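Local atomic coordinates of DNA ligase (Enterobacteria phage T7, PDB entry 1A0I), a protein that probably seals nicks in duplex DNA, using ATP to join a 3'-hydroxyl end to a 5'-phosphate end. Residues 78-83 with 181-186; 251-256 with 292-297. All coordinates share one frame; numbering follows the deposited sequence.

How the contacts relate
Contact 1 and contact 2 sit on opposite sides of the centre of the chain, one in each of its two family regions. Their centres are 51 Å apart and their nearest atoms about 38 Å apart, so they do not touch. They follow one another along the chain. Contact 1 (78-83 with 181-186) lies in the ATP-dependent ligase region, at the surface, and is polar. Contact 2 (251-256 with 292-297) lies in the C-terminal region of the OB clan and is apolar. The ATP of this complex lies between the two. Both contacts are structural packing at a distance from it.

Contact 1 (78-83 with 181-186); sequences DDRCFY and QEYFPE
D78 and Y183 meet through a hydrogen bond between the end of helix 166-183 and the loop that follows helix 70-77. The phenol OH of Y183 donates to OD2 of D78 at 2.8 Å, on the anti lone pair. The carboxylate and ring planes stand 89° apart, with OD2 in the ring plane at its edge.

Salt bridges join the rest. R80 grips D78 side-on: NE reaches OD1 at 2.8 Å and NH2 reaches OD2 at 2.6 Å. Across the contact, R80 NH2 also meets E182 OE1 at 2.6 Å, coming from above the carboxylate plane. The R80 chain bends at chi3 (-73°), which brings the guanidinium back alongside the D78 carboxylate, edge to edge. A water links R80 NH1 to E182 OE1.

Bonds within the loop shape it. The N of R80 gives D78 OD1 a second donor in an Asx turn. C81 N bonds D78 O at 2.9 Å and closes a type I beta turn.

Each D78 oxygen therefore has two donors, which would fix the carboxylate's rotation. R80 lies between two acids whose oxygens, D78 OD2 and E182 OE1, are 4.9 Å apart. Its positive charge probably offsets their mutual repulsion and keeps both ionised.

Contact 2 (251-256 with 292-297); sequences LVWGTK and ETVKEA
V294 turns its two methyl groups to two different side chains of segment 251-256. CG2 meets L251 and CG1 meets W253. The valine projects from helix 285-298 toward the end of strand 242-252 and the turn after it.

The leucine and valine ends meet tip to tip. The methyl CD2 of L251 lies 3.5 Å from CG2 of V294. The same CD2 is 3.9 Å from V294 CG1, so the leucine tip touches both branches.

The indole of W253 reaches to V294 from the facing side. The benzo end of the indole does the touching. Its CH2 atom is 3.5 Å from V294 CG1, and CZ2 is 3.6 Å from the same methyl. This methyl approaches the ring obliquely. V294 CG1 is anti to its own backbone N (chi1 170°), which carries it to the tryptophan, while CG2 lies beside that N and serves the leucine.

No hydrogen bond crosses between the segments. The contact is apolar and small, with 115 Å² buried in all, yet V294 itself is buried. Outside the pair, L251 also touches N319 and W253 touches K263.

Helix 285-298 falls between the third strand (276-279) and the fourth (325-330) of the five-stranded antiparallel sheet. This topology is consistent with the OB clan, where a helix in that place classically closes one end of the barrel.

Contact 1 (78-83 with 181-186)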
loop_
_atom_site.group_PDB
_atom_site.type_symbol
_atom_site.label_atom_id
_atom_site.label_comp_id
_atom_site.label_asym_id
_atom_site.label_seq_id
_atom_site.Cartn_x
_atom_site.Cartn_y
_atom_site.Cartn_z
ATOM N N ASP A 78 -24.623 -17.361 11.190
ATOM C CA ASP A 78 -25.183 -16.022 10.990
ATOM C C ASP A 78 -25.740 -15.755 9.599
ATOM O O ASP A 78 -25.067 -16.000 8.586
ATOM C CB ASP A 78 -24.116 -14.971 11.245
ATOM C CG ASP A 78 -24.610 -13.578 11.545
ATOM O OD1 ASP A 78 -25.301 -12.979 10.748
ATOM O OD2 ASP A 78 -24.300 -13.060 12.596
ATOM N N ASP A 79 -26.976 -15.277 9.563
ATOM C CA ASP A 79 -27.722 -14.922 8.362
ATOM C C ASP A 79 -26.945 -14.068 7.393
ATOM O O ASP A 79 -26.905 -14.296 6.189
ATOM C CB ASP A 79 -28.962 -14.145 8.705
ATOM C CG ASP A 79 -30.049 -15.058 9.209
ATOM O OD1 ASP A 79 -30.529 -15.849 8.399
ATOM O OD2 ASP A 79 -30.383 -14.981 10.396
ATOM N N ARG A 80 -26.282 -13.098 8.013
ATOM C CA ARG A 80 -25.481 -12.083 7.385
ATOM C C ARG A 80 -24.213 -12.647 6.786
ATOM O O ARG A 80 -23.477 -11.831 6.224
ATOM C CB ARG A 80 -25.095 -11.023 8.408
ATOM C CG ARG A 80 -26.127 -10.228 9.167
ATOM C CD ARG A 80 -25.429 -9.406 10.260
ATOM N NE ARG A 80 -24.973 -10.219 11.375
ATOM C CZ ARG A 80 -24.214 -9.770 12.389
ATOM N NH1 ARG A 80 -23.795 -8.501 12.456
ATOM N NH2 ARG A 80 -23.858 -10.608 13.353
ATOM N N CYS A 81 -23.892 -13.941 6.980
ATOM C CA CYS A 81 -22.728 -14.539 6.355
ATOM C C CYS A 81 -23.267 -15.290 5.170
ATOM O O CYS A 81 -24.165 -16.135 5.232
ATOM C CB CYS A 81 -21.966 -15.563 7.221
ATOM S SG CYS A 81 -20.678 -16.453 6.282
ATOM N N PHE A 82 -22.668 -14.904 4.065
ATOM C CA PHE A 82 -22.972 -15.458 2.769
ATOM C C PHE A 82 -22.037 -16.575 2.384
ATOM O O PHE A 82 -22.313 -17.274 1.415
ATOM C CB PHE A 82 -22.918 -14.330 1.747
ATOM C CG PHE A 82 -23.966 -13.276 2.085
ATOM C CD1 PHE A 82 -25.327 -13.570 1.923
ATOM C CD2 PHE A 82 -23.572 -12.041 2.613
ATOM C CE1 PHE A 82 -26.288 -12.628 2.286
ATOM C CE2 PHE A 82 -24.535 -11.102 2.979
ATOM C CZ PHE A 82 -25.888 -11.397 2.808
ATOM N N TYR A 83 -20.953 -16.815 3.131
ATOM C CA TYR A 83 -20.006 -17.863 2.774
ATOM C C TYR A 83 -20.094 -18.945 3.822
ATOM O O TYR A 83 -19.327 -19.011 4.781
ATOM C CB TYR A 83 -18.584 -17.326 2.734
ATOM C CG TYR A 83 -18.491 -16.070 1.905
ATOM C CD1 TYR A 83 -18.391 -16.181 0.525
ATOM C CD2 TYR A 83 -18.571 -14.817 2.523
ATOM C CE1 TYR A 83 -18.379 -15.028 -0.257
ATOM C CE2 TYR A 83 -18.564 -13.661 1.740
ATOM C CZ TYR A 83 -18.472 -13.778 0.354
ATOM O OH TYR A 83 -18.491 -12.654 -0.446
ATOM N N GLN A 181 -16.180 -7.937 13.290
ATOM C CA GLN A 181 -16.022 -7.057 14.436
ATOM C C GLN A 181 -16.859 -7.505 15.625
ATOM O O GLN A 181 -16.484 -7.295 16.786
ATOM C CB GLN A 181 -16.441 -5.646 14.074
ATOM C CG GLN A 181 -15.659 -5.017 12.954
ATOM C CD GLN A 181 -16.432 -3.940 12.221
ATOM O OE1 GLN A 181 -17.652 -3.929 12.105
ATOM N NE2 GLN A 181 -15.730 -2.995 11.642
ATOM N N GLU A 182 -18.032 -8.079 15.318
ATOM C CA GLU A 182 -18.926 -8.553 16.361
ATOM C C GLU A 182 -18.293 -9.773 17.052
ATOM O O GLU A 182 -17.971 -9.755 18.247
ATOM C CB GLU A 182 -20.267 -8.929 15.734
ATOM C CG GLU A 182 -21.474 -8.626 16.619
ATOM C CD GLU A 182 -22.688 -9.515 16.345
ATOM O OE1 GLU A 182 -23.441 -9.185 15.438
ATOM O OE2 GLU A 182 -22.904 -10.522 17.008
ATOM N N TYR A 183 -18.020 -10.830 16.285
ATOM C CA TYR A 183 -17.499 -12.050 16.859
ATOM C C TYR A 183 -16.043 -12.013 17.256
ATOM O O TYR A 183 -15.655 -12.696 18.208
ATOM C CB TYR A 183 -17.703 -13.195 15.894
ATOM C CG TYR A 183 -19.171 -13.453 15.640
ATOM C CD1 TYR A 183 -19.959 -14.006 16.642
ATOM C CD2 TYR A 183 -19.736 -13.133 14.410
ATOM C CE1 TYR A 183 -21.317 -14.244 16.408
ATOM C CE2 TYR A 183 -21.090 -13.369 14.169
ATOM C CZ TYR A 183 -21.876 -13.930 15.170
ATOM O OH TYR A 183 -23.193 -14.253 14.920
ATOM N N PHE A 184 -15.203 -11.271 16.535
ATOM C CA PHE A 184 -13.782 -11.213 16.837
ATOM C C PHE A 184 -13.323 -9.808 17.146
ATOM O O PHE A 184 -12.456 -9.280 16.441
ATOM C CB PHE A 184 -12.959 -11.739 15.674
ATOM C CG PHE A 184 -13.131 -13.227 15.530
ATOM C CD1 PHE A 184 -12.341 -14.094 16.277
ATOM C CD2 PHE A 184 -14.109 -13.712 14.673
ATOM C CE1 PHE A 184 -12.538 -15.457 16.162
ATOM C CE2 PHE A 184 -14.296 -15.076 14.552
ATOM C CZ PHE A 184 -13.508 -15.945 15.297
ATOM N N PRO A 185 -13.804 -9.152 18.207
ATOM C CA PRO A 185 -13.413 -7.797 18.533
ATOM C C PRO A 185 -11.990 -7.675 19.063
ATOM O O PRO A 185 -11.617 -6.598 19.503
ATOM C CB PRO A 185 -14.483 -7.361 19.509
ATOM C CG PRO A 185 -14.803 -8.606 20.299
ATOM C CD PRO A 185 -14.656 -9.708 19.258
ATOM N N GLU A 186 -11.187 -8.737 19.105
ATOM C CA GLU A 186 -9.800 -8.697 19.542
ATOM C C GLU A 186 -8.980 -7.862 18.574
ATOM O O GLU A 186 -8.113 -7.072 18.964
ATOM C CB GLU A 186 -9.125 -10.063 19.546
ATOM C CG GLU A 186 -9.718 -11.211 20.307
ATOM C CD GLU A 186 -10.696 -12.062 19.529
ATOM O OE1 GLU A 186 -11.810 -11.617 19.284
ATOM O OE2 GLU A 186 -10.415 -13.219 19.237
HETATM O O HOH W 1 -22.778 -6.665 14.491
#

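Contact 2 (251-256 with 292-297)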
loop_
_atom_site.group_PDB
_atom_site.type_symbol
_atom_site.label_atom_id
_atom_site.label_comp_id
_atom_site.label_asym_id
_atom_site.label_seq_id
_atom_site.Cartn_x
_atom_site.Cartn_y
_atom_site.Cartn_z
ATOM N N LEU A 251 16.138 23.078 -7.615
ATOM C CA LEU A 251 15.188 22.891 -6.546
ATOM C C LEU A 251 13.891 23.224 -7.220
ATOM O O LEU A 251 13.815 24.237 -7.925
ATOM C CB LEU A 251 15.476 23.892 -5.445
ATOM C CG LEU A 251 15.833 23.526 -4.037
ATOM C CD1 LEU A 251 16.889 22.453 -3.983
ATOM C CD2 LEU A 251 16.307 24.801 -3.372
ATOM N N VAL A 252 12.888 22.383 -7.141
ATOM C CA VAL A 252 11.626 22.840 -7.683
ATOM C C VAL A 252 10.872 23.115 -6.397
ATOM O O VAL A 252 10.982 22.366 -5.413
ATOM C CB VAL A 252 10.989 21.733 -8.666
ATOM C CG1 VAL A 252 11.242 20.358 -8.207
ATOM C CG2 VAL A 252 9.487 21.873 -8.734
ATOM N N TRP A 253 10.143 24.241 -6.411
ATOM C CA TRP A 253 9.573 24.752 -5.186
ATOM C C TRP A 253 8.202 24.379 -4.737
ATOM O O TRP A 253 8.134 23.731 -3.698
ATOM C CB TRP A 253 9.654 26.299 -5.157
ATOM C CG TRP A 253 11.015 26.731 -4.580
ATOM C CD1 TRP A 253 12.091 27.020 -5.399
ATOM C CD2 TRP A 253 11.363 26.837 -3.249
ATOM N NE1 TRP A 253 13.096 27.301 -4.596
ATOM C CE2 TRP A 253 12.717 27.211 -3.310
ATOM C CE3 TRP A 253 10.763 26.689 -2.007
ATOM C CZ2 TRP A 253 13.456 27.423 -2.134
ATOM C CZ3 TRP A 253 11.496 26.905 -0.838
ATOM C CH2 TRP A 253 12.833 27.261 -0.895
ATOM N N GLY A 254 7.112 24.748 -5.381
ATOM C CA GLY A 254 5.829 24.453 -4.757
ATOM C C GLY A 254 4.918 25.494 -5.311
ATOM O O GLY A 254 5.305 26.655 -5.414
ATOM N N THR A 255 3.739 25.121 -5.766
ATOM C CA THR A 255 2.893 26.040 -6.488
ATOM C C THR A 255 2.207 27.022 -5.545
ATOM O O THR A 255 1.223 26.681 -4.895
ATOM C CB THR A 255 1.890 25.159 -7.322
ATOM O OG1 THR A 255 2.635 24.067 -7.869
ATOM C CG2 THR A 255 1.299 25.884 -8.507
ATOM N N LYS A 256 2.716 28.261 -5.517
ATOM C CA LYS A 256 2.085 29.305 -4.718
ATOM C C LYS A 256 0.850 29.833 -5.458
ATOM O O LYS A 256 0.011 30.552 -4.907
ATOM C CB LYS A 256 3.078 30.465 -4.451
ATOM C CG LYS A 256 3.441 31.317 -5.666
ATOM C CD LYS A 256 3.041 32.755 -5.380
ATOM C CE LYS A 256 2.571 33.447 -6.649
ATOM N NZ LYS A 256 1.220 33.957 -6.481
ATOM N N GLU A 292 14.124 23.567 5.350
ATOM C CA GLU A 292 14.950 24.034 6.453
ATOM C C GLU A 292 16.378 24.108 6.012
ATOM O O GLU A 292 16.942 25.200 6.084
ATOM C CB GLU A 292 14.823 23.089 7.651
ATOM C CG GLU A 292 14.044 23.744 8.789
ATOM C CD GLU A 292 12.748 24.465 8.397
ATOM O OE1 GLU A 292 11.720 23.851 8.140
ATOM O OE2 GLU A 292 12.764 25.692 8.369
ATOM N N THR A 293 16.921 23.045 5.429
ATOM C CA THR A 293 18.253 23.079 4.860
ATOM C C THR A 293 18.409 24.244 3.851
ATOM O O THR A 293 19.366 25.034 3.940
ATOM C CB THR A 293 18.477 21.683 4.225
ATOM O OG1 THR A 293 18.056 20.743 5.205
ATOM C CG2 THR A 293 19.923 21.380 3.891
ATOM N N VAL A 294 17.468 24.435 2.919
ATOM C CA VAL A 294 17.527 25.563 1.999
ATOM C C VAL A 294 17.432 26.870 2.784
ATOM O O VAL A 294 18.259 27.763 2.621
ATOM C CB VAL A 294 16.374 25.388 0.973
ATOM C CG1 VAL A 294 16.163 26.596 0.100
ATOM C CG2 VAL A 294 16.757 24.237 0.068
ATOM N N LYS A 295 16.580 26.962 3.792
ATOM C CA LYS A 295 16.337 28.178 4.530
ATOM C C LYS A 295 17.557 28.583 5.312
ATOM O O LYS A 295 17.876 29.764 5.290
ATOM C CB LYS A 295 15.140 27.987 5.469
ATOM C CG LYS A 295 14.748 29.196 6.302
ATOM C CD LYS A 295 13.357 28.985 6.862
ATOM C CE LYS A 295 13.297 29.147 8.378
ATOM N NZ LYS A 295 12.362 28.237 9.040
ATOM N N GLU A 296 18.312 27.655 5.875
ATOM C CA GLU A 296 19.465 27.980 6.698
ATOM C C GLU A 296 20.682 28.420 5.908
ATOM O O GLU A 296 21.359 29.412 6.220
ATOM C CB GLU A 296 19.846 26.774 7.533
ATOM C CG GLU A 296 20.389 27.165 8.895
ATOM C CD GLU A 296 19.328 27.550 9.938
ATOM O OE1 GLU A 296 18.276 28.114 9.603
ATOM O OE2 GLU A 296 19.596 27.271 11.114
ATOM N N ALA A 297 20.935 27.675 4.827
ATOM C CA ALA A 297 22.073 27.907 3.966
ATOM C C ALA A 297 21.904 29.310 3.393
ATOM O O ALA A 297 22.826 30.122 3.466
ATOM C CB ALA A 297 22.088 26.851 2.857
#